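Local structure of carboxypeptidase 1 (5GIV) at residues H16-E19 and L20-F23; S346-R349 and T350-D353. The protein probably releases amino acids one at a time from the C-terminus of peptides, with broad specificity, as a zinc-dependent M32 metallocarboxypeptidase. All blocks are in the same frame, centred on the assembly; numbering follows the deposited sequence.

Contact 1 of 2, residues H16-E19 and L20-F23; sequences HWQE and LADF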
ATOM      1  N   HIS A  16      -7.145  -6.798  23.231  1.00 40.07           N
ATOM      2  CA  HIS A  16      -6.807  -5.382  23.187  1.00 40.11           C
ATOM      3  C   HIS A  16      -5.384  -5.180  22.700  1.00 39.99           C
ATOM      4  O   HIS A  16      -5.109  -4.248  21.935  1.00 40.01           O
ATOM      5  CB  HIS A  16      -7.005  -4.754  24.565  1.00 40.19           C
ATOM      6  CG  HIS A  16      -7.057  -3.258  24.549  1.00 40.29           C
ATOM      7  ND1 HIS A  16      -8.216  -2.555  24.290  1.00 40.43           N
ATOM      8  CD2 HIS A  16      -6.101  -2.330  24.793  1.00 40.29           C
ATOM      9  CE1 HIS A  16      -7.966  -1.259  24.356  1.00 40.47           C
ATOM     10  NE2 HIS A  16      -6.693  -1.095  24.671  1.00 40.39           N
ATOM     11  N   TRP A  17      -4.463  -6.041  23.143  1.00 30.08           N
ATOM     12  CA  TRP A  17      -3.092  -5.970  22.659  1.00 29.99           C
ATOM     13  C   TRP A  17      -3.029  -6.195  21.157  1.00 29.97           C
ATOM     14  O   TRP A  17      -2.310  -5.482  20.446  1.00 29.95           O
ATOM     15  CB  TRP A  17      -2.218  -6.980  23.401  1.00 29.93           C
ATOM     16  CG  TRP A  17      -1.891  -6.565  24.810  1.00 29.95           C
ATOM     17  CD1 TRP A  17      -1.884  -5.294  25.314  1.00 30.00           C
ATOM     18  CD2 TRP A  17      -1.536  -7.427  25.896  1.00 29.94           C
ATOM     19  NE1 TRP A  17      -1.543  -5.313  26.648  1.00 30.01           N
ATOM     20  CE2 TRP A  17      -1.323  -6.612  27.027  1.00 29.98           C
ATOM     21  CE3 TRP A  17      -1.383  -8.810  26.026  1.00 29.89           C
ATOM     22  CZ2 TRP A  17      -0.960  -7.136  28.266  1.00 29.98           C
ATOM     23  CZ3 TRP A  17      -1.026  -9.328  27.267  1.00 29.89           C
ATOM     24  CH2 TRP A  17      -0.813  -8.494  28.363  1.00 29.93           C
ATOM     25  N   GLN A  18      -3.763  -7.188  20.651  1.00 30.43           N
ATOM     26  CA  GLN A  18      -3.776  -7.417  19.210  1.00 30.43           C
ATOM     27  C   GLN A  18      -4.385  -6.228  18.475  1.00 30.49           C
ATOM     28  O   GLN A  18      -3.942  -5.869  17.378  1.00 30.47           O
ATOM     29  CB  GLN A  18      -4.539  -8.700  18.883  1.00 30.43           C
ATOM     30  CG  GLN A  18      -4.512  -9.090  17.405  1.00 30.43           C
ATOM     31  CD  GLN A  18      -3.123  -9.490  16.919  1.00 30.35           C
ATOM     32  OE1 GLN A  18      -2.472  -8.760  16.160  1.00 30.34           O
ATOM     33  NE2 GLN A  18      -2.675 -10.669  17.339  1.00 30.30           N
ATOM     34  N   GLU A  19      -5.391  -5.591  19.077  1.00 29.56           N
ATOM     35  CA  GLU A  19      -5.993  -4.415  18.460  1.00 29.66           C
ATOM     36  C   GLU A  19      -4.988  -3.271  18.395  1.00 29.61           C
ATOM     37  O   GLU A  19      -4.949  -2.524  17.409  1.00 29.62           O
ATOM     38  CB  GLU A  19      -7.260  -4.013  19.227  1.00 29.79           C
ATOM     39  CG  GLU A  19      -8.097  -2.916  18.549  1.00 29.93           C
ATOM     40  CD  GLU A  19      -9.402  -2.610  19.276  1.00 30.09           C
ATOM     41  OE1 GLU A  19      -9.844  -1.439  19.247  1.00 30.19           O
ATOM     42  OE2 GLU A  19      -9.993  -3.533  19.877  1.00 30.12           O
ATOM     43  N   LEU A  20      -4.163  -3.121  19.439  1.00 24.69           N
ATOM     44  CA  LEU A  20      -3.105  -2.116  19.396  1.00 24.66           C
ATOM     45  C   LEU A  20      -2.100  -2.419  18.295  1.00 24.59           C
ATOM     46  O   LEU A  20      -1.676  -1.517  17.567  1.00 24.61           O
ATOM     47  CB  LEU A  20      -2.401  -2.016  20.751  1.00 24.63           C
ATOM     48  CG  LEU A  20      -3.263  -1.448  21.887  1.00 24.72           C
ATOM     49  CD1 LEU A  20      -2.502  -1.419  23.206  1.00 24.70           C
ATOM     50  CD2 LEU A  20      -3.775  -0.053  21.526  1.00 24.80           C
ATOM     51  N   ALA A  21      -1.693  -3.682  18.171  1.00 23.70           N
ATOM     52  CA  ALA A  21      -0.779  -4.058  17.096  1.00 23.65           C
ATOM     53  C   ALA A  21      -1.407  -3.821  15.726  1.00 23.70           C
ATOM     54  O   ALA A  21      -0.729  -3.375  14.791  1.00 23.69           O
ATOM     55  CB  ALA A  21      -0.358  -5.519  17.255  1.00 23.57           C
ATOM     56  N   ASP A  22      -2.705  -4.110  15.588  1.00 27.30           N
ATOM     57  CA  ASP A  22      -3.359  -3.950  14.288  1.00 27.35           C
ATOM     58  C   ASP A  22      -3.458  -2.478  13.890  1.00 27.41           C
ATOM     59  O   ASP A  22      -3.191  -2.123  12.733  1.00 27.41           O
ATOM     60  CB  ASP A  22      -4.732  -4.627  14.299  1.00 27.42           C
ATOM     61  CG  ASP A  22      -4.633  -6.145  14.402  1.00 27.37           C
ATOM     62  OD1 ASP A  22      -3.531  -6.688  14.157  1.00 27.31           O
ATOM     63  OD2 ASP A  22      -5.653  -6.804  14.704  1.00 27.41           O
ATOM     64  N   PHE A  23      -3.827  -1.601  14.829  1.00 26.07           N
ATOM     65  CA  PHE A  23      -3.726  -0.178  14.534  1.00 26.11           C
ATOM     66  C   PHE A  23      -2.320   0.170  14.074  1.00 26.05           C
ATOM     67  O   PHE A  23      -2.138   0.896  13.091  1.00 26.08           O
ATOM     68  CB  PHE A  23      -4.090   0.663  15.759  1.00 26.17           C
ATOM     69  CG  PHE A  23      -5.557   0.952  15.894  1.00 26.28           C
ATOM     70  CD1 PHE A  23      -6.170   1.889  15.072  1.00 26.37           C
ATOM     71  CD2 PHE A  23      -6.315   0.329  16.873  1.00 26.31           C
ATOM     72  CE1 PHE A  23      -7.524   2.167  15.196  1.00 26.50           C
ATOM     73  CE2 PHE A  23      -7.675   0.604  17.008  1.00 26.45           C
ATOM     74  CZ  PHE A  23      -8.277   1.529  16.168  1.00 26.54           C
TER

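Contact 2 of 2, residues S346-R349 and T350-D353; sequences SLIR and TDAD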
ATOM      1  N   SER A 346      33.761  13.414   5.191  1.00 19.87           N
ATOM      2  CA  SER A 346      32.700  13.799   4.273  1.00 19.73           C
ATOM      3  C   SER A 346      31.637  14.559   5.056  1.00 19.66           C
ATOM      4  O   SER A 346      31.736  14.727   6.275  1.00 19.72           O
ATOM      5  CB  SER A 346      32.109  12.578   3.551  1.00 19.72           C
ATOM      6  OG  SER A 346      31.652  11.593   4.473  1.00 19.79           O
ATOM      7  N   LEU A 347      30.627  15.044   4.336  1.00 19.61           N
ATOM      8  CA  LEU A 347      29.604  15.916   4.900  1.00 19.55           C
ATOM      9  C   LEU A 347      28.318  15.194   5.306  1.00 19.54           C
ATOM     10  O   LEU A 347      27.682  15.590   6.286  1.00 19.52           O
ATOM     11  CB  LEU A 347      29.241  17.001   3.884  1.00 19.43           C
ATOM     12  CG  LEU A 347      30.320  18.001   3.489  1.00 19.42           C
ATOM     13  CD1 LEU A 347      29.796  18.890   2.361  1.00 19.32           C
ATOM     14  CD2 LEU A 347      30.762  18.840   4.699  1.00 19.47           C
ATOM     15  N   ILE A 348      27.920  14.148   4.586  1.00 17.21           N
ATOM     16  CA  ILE A 348      26.612  13.532   4.767  1.00 17.22           C
ATOM     17  C   ILE A 348      26.750  12.370   5.736  1.00 17.19           C
ATOM     18  O   ILE A 348      27.491  11.415   5.471  1.00 17.18           O
ATOM     19  CB  ILE A 348      26.028  13.052   3.430  1.00 17.24           C
ATOM     20  CG1 ILE A 348      26.016  14.189   2.398  1.00 17.28           C
ATOM     21  CG2 ILE A 348      24.649  12.429   3.651  1.00 17.25           C
ATOM     22  CD1 ILE A 348      25.286  15.419   2.855  1.00 17.29           C
ATOM     23  N   ARG A 349      26.017  12.451   6.851  1.00 17.41           N
ATOM     24  CA  ARG A 349      26.107  11.437   7.890  1.00 17.50           C
ATOM     25  C   ARG A 349      25.754  10.058   7.353  1.00 17.52           C
ATOM     26  O   ARG A 349      26.475   9.085   7.598  1.00 17.62           O
ATOM     27  CB  ARG A 349      25.198  11.804   9.063  1.00 17.48           C
ATOM     28  CG  ARG A 349      25.100  10.707  10.114  1.00 17.56           C
ATOM     29  CD  ARG A 349      24.063  11.052  11.173  1.00 17.54           C
ATOM     30  NE  ARG A 349      22.773  11.300  10.545  1.00 17.45           N
ATOM     31  CZ  ARG A 349      21.890  10.349  10.267  1.00 17.44           C
ATOM     32  NH1 ARG A 349      22.153   9.087  10.591  1.00 17.50           N
ATOM     33  NH2 ARG A 349      20.743  10.664   9.680  1.00 17.37           N
ATOM     34  N   THR A 350      24.640   9.950   6.621  1.00 24.30           N
ATOM     35  CA  THR A 350      24.151   8.635   6.208  1.00 24.33           C
ATOM     36  C   THR A 350      25.100   7.917   5.253  1.00 24.39           C
ATOM     37  O   THR A 350      25.054   6.686   5.168  1.00 24.46           O
ATOM     38  CB  THR A 350      22.758   8.746   5.574  1.00 24.25           C
ATOM     39  OG1 THR A 350      22.766   9.748   4.553  1.00 24.19           O
ATOM     40  CG2 THR A 350      21.730   9.121   6.611  1.00 24.23           C
ATOM     41  N   ASP A 351      25.958   8.639   4.541  1.00 23.02           N
ATOM     42  CA  ASP A 351      26.900   8.028   3.612  1.00 23.07           C
ATOM     43  C   ASP A 351      28.299   7.845   4.193  1.00 23.17           C
ATOM     44  O   ASP A 351      29.191   7.383   3.481  1.00 23.21           O
ATOM     45  CB  ASP A 351      27.007   8.872   2.342  1.00 23.00           C
ATOM     46  CG  ASP A 351      25.683   9.022   1.632  1.00 22.95           C
ATOM     47  OD1 ASP A 351      24.782   8.185   1.855  1.00 22.98           O
ATOM     48  OD2 ASP A 351      25.561   9.968   0.821  1.00 22.88           O
ATOM     49  N   ALA A 352      28.517   8.208   5.451  1.00 20.73           N
ATOM     50  CA  ALA A 352      29.868   8.244   5.986  1.00 20.81           C
ATOM     51  C   ALA A 352      30.381   6.832   6.243  1.00 20.93           C
ATOM     52  O   ALA A 352      29.614   5.911   6.537  1.00 20.93           O
ATOM     53  CB  ALA A 352      29.914   9.084   7.264  1.00 20.83           C
ATOM     54  N   ASP A 353      31.693   6.670   6.096  1.00 17.96           N
ATOM     55  CA  ASP A 353      32.358   5.375   6.179  1.00 18.09           C
ATOM     56  C   ASP A 353      32.384   4.847   7.617  1.00 18.22           C
ATOM     57  O   ASP A 353      31.996   5.522   8.577  1.00 18.20           O
ATOM     58  CB  ASP A 353      33.779   5.498   5.656  1.00 18.16           C
ATOM     59  CG  ASP A 353      34.596   6.471   6.477  1.00 18.22           C
ATOM     60  OD1 ASP A 353      35.084   6.077   7.552  1.00 18.35           O
ATOM     61  OD2 ASP A 353      34.722   7.641   6.065  1.00 18.13           O
TER
HETATM   62  O   HOH W   1      32.856   9.083   4.543  1.00 17.12           O

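Contact 1 of 2, residues H16-E19 and L20-F23
Glu19 and Phe23 lie side by side, one helical turn apart, and point the same way. The Glu19 chain is extended, with CG anti to the backbone N (chi1 -171°). Its CG reaches 3.9 Å from Phe23 CE2. Glu19 OE1 comes to the edge of the phenyl ring, in its plane and 3.7 Å from Phe23 CE2, where it faces ring hydrogens. That oxygen also forms a salt bridge with Arg60, which would fix the carboxylate at this edge. Leu20 packs one turn after His16, with Leu20 CD1 4.0 Å from His16 CD2. The same methyl meets the edge of the Trp17 indole more loosely, 4.5 Å from Trp17 CD1. Asp22 stands one turn after Gln18, and Asp22 OD2 lies 3.7 Å from Gln18 CG. Asp22 is buried, and its OD2 pairs with Arg48 NE of the second subunit. An asparagine here would probably leave Arg48 of that subunit without its opposite charge at the dimer interface. Four successive i-to-i+4 backbone bonds set the spacing that brings these side chains together. The bond from Phe23 N to Glu19 O is 3.0 Å long and almost straight (176°). Helix 8-36 carries the whole contact. Phe23 rests on helix 43-62, Leu20 touches Tyr66 of helix 64-75, and the Trp17 indole packs against helix 81-99.

Contact 2 of 2, residues S346-R349 and T350-D353
Arg349 reaches past Thr350, and its guanidinium carries the threonine methyl over one face. The arginine starts with CB 3.1 Å from Thr350 N, as expected between chain neighbours. CG stands opposite the backbone N (chi1 173°) and still passes near Thr350 N. The chain runs straight on through CD. It then bends at chi3 (56°), which brings the planar group back beside Thr350. Thr350 CG2 lies 3.6 Å from Arg349 NH2. At the tip, Arg349 NH2 forms a salt bridge with Asp407 and NH1 bonds to Tyr357 OH. Tyr422 adds a cation-pi contact. A buried charge is thus paired and its rotation restrained. Thr350 turns its hydroxyl the other way, with OG1 3.4 Å from Ile348 CG2. The same Ile348 CG2 lies 3.9 Å from Asp351 OD2. Two overlapping i-to-i+3 turns shape the backbone. Asp351 N makes a weak bond to Ile348 O (3.3 Å). Ala352 N bonds to Arg349 O at 3.1 Å, with a fairly straight N-H (166°) that arrives above the carbonyl plane. A water bridges the ends of the contact, 2.8 Å from Ser346 OG, and accepts from Asp353 N. Asp353 OD1 bonds to Leu355 N, an Asx turn just before helix 357-372. The sequence from Ile348 to Asp353 fits the I(R/A)xxAD signature of M32 carboxypeptidases. This motif lies near the active site here: the Arg349 side chain is about 8 Å from the bound zinc.

Contact 1 and contact 2 lie on opposite sides of the chain's centre and do not touch. Their centres are 38 Å apart and their nearest atoms about 25 Å. Contact 1 closes before contact 2 opens along the chain, and both belong to the M32 peptidase fold. Contact 1 lies far from the zinc site and faces the second subunit. Contact 2 meets no other chain of the assembly, and its Arg349 side chain lies near the metal centre without touching it. The zinc is bound by His266, His270 and Glu296. From the Arg349 side chain it is about 7 Å to that of Glu296 and about 8 Å to that of His266.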